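Local structure of ectonucleotide pyrophosphatase/phosphodiesterase family member 5 (Mus musculus, 5VEO) at residues A[191-194]-A[195-199]; A[212-216]-A[217-221]. The protein probably hydrolyses phosphodiester bonds of nucleotide substrates as a zinc-dependent ectoenzyme of the nucleotide pyrophosphatase/phosphodiesterase family, here in an inactive form with AMP bound. The protein carries 1 engineered substitution. One frame throughout, in Å; residues are numbered along the deposited sequence. Where two conformers were deposited one is given.

In the fold
Both contacts are local and lie in series along one stretch of chain, so neither encloses or crosses the other. From the N terminus, contact 1 (191-194 with 195-199) comes first, as successive turns near the start of helix 190-210, and closes no loop beyond the helical turn itself. The helix runs on to its C-terminal end, and contact 2 (212-216 with 217-221) then folds the connection back into strand 218-222, which lies between strands 16-21 and 338-341 in the mixed sheet of the alkaline phosphatase-like domain. Together they mark the two ends of one helix-to-strand passage. The centres of contacts 1 and 2 are about 22 Å apart, their nearest atoms about 7 Å apart.

Contact 1 of 2, residues A[191-194]-A[195-199]; sequences GSVI and SDVDH
Ser195 begins the second segment by bonding back to Gly191: its N donates to Gly191 O over 2.9 Å with an N-H...O angle of 165°. Asp196 N follows with a more bent bond to Ser192 O, 3.0 Å long and 149° at the hydrogen. The carboxylate of Asp196 is engaged further along the helix, OD2 forming a salt bridge with Lys200 NZ one turn on. These i to i+4 bonds belong to the early turns of helix 190-210, a helix of the alkaline phosphatase-like domain whose side packs against helix 35-42 and the loop before it. Val197 N donates to Val193 O at 2.9 Å, and the side chain of Val197 lies over the same acceptor, with CG2 3.3 Å from Val193 O. The two valines meet more loosely through their methyls, Val193 CG2 to Val197 CG2 being 4.5 Å, while Val197 also touches Phe37. Asp198 N closes the next turn on Ile194 O. With CG anti to the backbone N (chi1 -178°), the Asp198 carboxylate is carried off the turn, where OD1 accepts from Phe37 N and OD2 bonds to His36 ND1, pinning the helix to the start of helix 35-42.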
# COMPACT_ATOMS: atom_id res chain seq x y z
N GLY A 191 -19.86 6.79 -4.17
CA GLY A 191 -20.73 5.63 -4.10
C GLY A 191 -20.63 4.78 -5.35
O GLY A 191 -20.61 3.54 -5.27
N SER A 192 -20.56 5.43 -6.52
CA SER A 192 -20.51 4.72 -7.79
C SER A 192 -19.28 3.82 -7.90
O SER A 192 -19.37 2.67 -8.37
CB SER A 192 -20.52 5.73 -8.94
OG SER A 192 -21.65 6.60 -8.83
N VAL A 193 -18.11 4.32 -7.49
CA VAL A 193 -16.91 3.52 -7.66
C VAL A 193 -16.86 2.42 -6.61
O VAL A 193 -16.43 1.30 -6.90
CB VAL A 193 -15.63 4.38 -7.65
CG1 VAL A 193 -15.34 4.99 -6.34
CG2 VAL A 193 -14.42 3.53 -8.04
N ILE A 194 -17.32 2.70 -5.38
CA ILE A 194 -17.38 1.64 -4.37
C ILE A 194 -18.34 0.53 -4.81
O ILE A 194 -18.03 -0.67 -4.69
CB ILE A 194 -17.75 2.22 -2.99
CG1 ILE A 194 -16.65 3.21 -2.52
CG2 ILE A 194 -17.93 1.07 -1.99
CD1 ILE A 194 -17.08 4.14 -1.41
N SER A 195 -19.51 0.90 -5.34
CA SER A 195 -20.44 -0.10 -5.85
C SER A 195 -19.79 -0.93 -6.96
O SER A 195 -19.97 -2.15 -7.02
CB SER A 195 -21.70 0.57 -6.39
OG SER A 195 -22.48 1.14 -5.36
N ASP A 196 -19.02 -0.28 -7.82
CA ASP A 196 -18.37 -1.01 -8.90
C ASP A 196 -17.31 -1.97 -8.38
O ASP A 196 -17.18 -3.10 -8.89
CB ASP A 196 -17.73 -0.06 -9.88
CG ASP A 196 -17.15 -0.81 -11.07
OD1 ASP A 196 -17.94 -1.36 -11.87
OD2 ASP A 196 -15.93 -0.90 -11.19
N VAL A 197 -16.53 -1.54 -7.38
CA VAL A 197 -15.54 -2.43 -6.79
C VAL A 197 -16.22 -3.62 -6.13
O VAL A 197 -15.75 -4.75 -6.25
CB VAL A 197 -14.64 -1.65 -5.81
CG1 VAL A 197 -13.76 -2.60 -5.00
CG2 VAL A 197 -13.77 -0.67 -6.60
N ASP A 198 -17.36 -3.39 -5.45
CA ASP A 198 -18.12 -4.51 -4.90
C ASP A 198 -18.56 -5.46 -6.01
O ASP A 198 -18.46 -6.68 -5.86
CB ASP A 198 -19.33 -3.99 -4.12
CG ASP A 198 -20.12 -5.12 -3.49
OD1 ASP A 198 -19.71 -5.58 -2.39
OD2 ASP A 198 -21.13 -5.53 -4.13
N HIS A 199 -19.03 -4.91 -7.13
CA HIS A 199 -19.41 -5.74 -8.27
C HIS A 199 -18.22 -6.55 -8.78
O HIS A 199 -18.36 -7.74 -9.08
CB HIS A 199 -19.98 -4.86 -9.37
CG HIS A 199 -20.67 -5.62 -10.46
ND1 HIS A 199 -20.12 -5.79 -11.71
CD2 HIS A 199 -21.85 -6.27 -10.48
CE1 HIS A 199 -20.94 -6.50 -12.46
NE2 HIS A 199 -22.00 -6.80 -11.73

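Contact 2 of 2, residues A[212-216]-A[217-221]; sequences KLWNN and VNLIV
A Schellman motif with Lys212 at its C-prime position, with positive phi, ends helix 190-210, and the next turn leads into strand 218-222. Leu213 O receives two backbone N-H groups there, from Asn216 N at 3.0 Å and, in a weak bond bent to 128°, from Val217 N at 2.9 Å. Val217 CG2 packs obliquely on Leu213 CB at 3.8 Å and also nears Leu213 CD2. Trp214 meets Leu219 at the ring edge, CZ3 lying 3.9 Å from Leu219 CD2 near the indole plane, while the ring stacks with His341. A water lies 2.8 Å from Trp214 O and 2.7 Å from Val217 O, and stands above one face of the indole, displaced toward its rim. With chi1 at 43°, Asn216 CG lies between its own N and carbonyl carbon, and ND2 reaches Lys212 O at 3.0 Å in an almost straight bond of 171°, from above the carbonyl plane; OD1 accepts from Lys15 NZ. Without the amide, as with an alanine here, Lys212 O and Lys15 NZ would probably each lose this mate. The amide thus works both ways, its donor fastening the turn and its acceptor joining it to the chain before strand 16-21.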
# COMPACT_ATOMS: atom_id res chain seq x y z
N LYS A 212 -13.91 -24.07 -9.18
CA LYS A 212 -13.80 -25.01 -8.06
C LYS A 212 -12.64 -24.66 -7.15
O LYS A 212 -11.96 -25.52 -6.60
CB LYS A 212 -13.68 -26.46 -8.57
CG LYS A 212 -14.83 -26.81 -9.46
CD LYS A 212 -14.80 -28.28 -9.89
CE LYS A 212 -15.46 -28.46 -11.25
NZ LYS A 212 -15.82 -29.89 -11.56
N LEU A 213 -12.40 -23.35 -6.97
CA LEU A 213 -11.38 -22.85 -6.07
C LEU A 213 -11.94 -22.16 -4.84
O LEU A 213 -11.19 -21.96 -3.88
CB LEU A 213 -10.49 -21.83 -6.79
CG LEU A 213 -9.66 -22.33 -7.99
CD1 LEU A 213 -9.09 -21.13 -8.73
CD2 LEU A 213 -8.55 -23.18 -7.47
N TRP A 214 -13.22 -21.81 -4.84
CA TRP A 214 -13.78 -20.97 -3.78
C TRP A 214 -13.56 -21.58 -2.40
O TRP A 214 -13.25 -20.87 -1.44
CB TRP A 214 -15.26 -20.74 -4.05
CG TRP A 214 -15.98 -20.01 -2.96
CD1 TRP A 214 -16.95 -20.51 -2.14
CD2 TRP A 214 -15.78 -18.65 -2.57
NE1 TRP A 214 -17.38 -19.54 -1.26
CE2 TRP A 214 -16.67 -18.38 -1.51
CE3 TRP A 214 -14.93 -17.62 -3.01
CZ2 TRP A 214 -16.74 -17.13 -0.88
CZ3 TRP A 214 -15.00 -16.38 -2.38
CH2 TRP A 214 -15.90 -16.15 -1.33
N ASN A 215 -13.75 -22.88 -2.24
CA ASN A 215 -13.57 -23.44 -0.92
C ASN A 215 -12.21 -24.09 -0.69
O ASN A 215 -12.03 -24.77 0.31
CB ASN A 215 -14.72 -24.41 -0.62
CG ASN A 215 -15.98 -23.66 -0.22
OD1 ASN A 215 -15.95 -22.81 0.70
ND2 ASN A 215 -17.07 -23.87 -0.95
N ASN A 216 -11.21 -23.85 -1.56
CA ASN A 216 -9.86 -24.30 -1.24
C ASN A 216 -8.79 -23.24 -1.47
O ASN A 216 -7.60 -23.58 -1.44
CB ASN A 216 -9.46 -25.56 -2.03
CG ASN A 216 -9.87 -25.50 -3.46
OD1 ASN A 216 -9.07 -25.17 -4.34
ND2 ASN A 216 -11.12 -25.83 -3.72
N VAL A 217 -9.17 -22.00 -1.74
CA VAL A 217 -8.25 -20.87 -1.76
C VAL A 217 -8.64 -19.97 -0.61
O VAL A 217 -9.82 -19.71 -0.43
CB VAL A 217 -8.32 -20.10 -3.09
CG1 VAL A 217 -7.55 -18.78 -2.99
CG2 VAL A 217 -7.81 -20.97 -4.24
N ASN A 218 -7.66 -19.53 0.16
CA ASN A 218 -7.89 -18.50 1.18
C ASN A 218 -7.79 -17.15 0.49
O ASN A 218 -6.70 -16.75 0.07
CB ASN A 218 -6.87 -18.64 2.31
CG ASN A 218 -7.04 -19.94 3.07
OD1 ASN A 218 -7.99 -20.09 3.83
ND2 ASN A 218 -6.15 -20.90 2.83
N LEU A 219 -8.94 -16.48 0.33
CA LEU A 219 -9.03 -15.18 -0.32
C LEU A 219 -8.91 -14.08 0.73
O LEU A 219 -9.70 -14.04 1.67
CB LEU A 219 -10.36 -15.05 -1.06
CG LEU A 219 -10.72 -13.69 -1.64
CD1 LEU A 219 -9.70 -13.28 -2.69
CD2 LEU A 219 -12.11 -13.73 -2.22
N ILE A 220 -7.92 -13.21 0.57
CA ILE A 220 -7.69 -12.11 1.50
C ILE A 220 -7.88 -10.85 0.68
O ILE A 220 -7.20 -10.66 -0.33
CB ILE A 220 -6.29 -12.18 2.13
CG1 ILE A 220 -6.15 -13.47 2.96
CG2 ILE A 220 -6.00 -10.91 2.95
CD1 ILE A 220 -4.78 -13.75 3.45
N VAL A 221 -8.82 -9.99 1.09
CA VAL A 221 -9.15 -8.77 0.37
C VAL A 221 -8.74 -7.60 1.26
O VAL A 221 -9.26 -7.44 2.37
CB VAL A 221 -10.64 -8.69 0.01
CG1 VAL A 221 -10.94 -7.38 -0.73
CG2 VAL A 221 -11.04 -9.89 -0.84
O HOH W 1 -12.11 -18.38 -0.98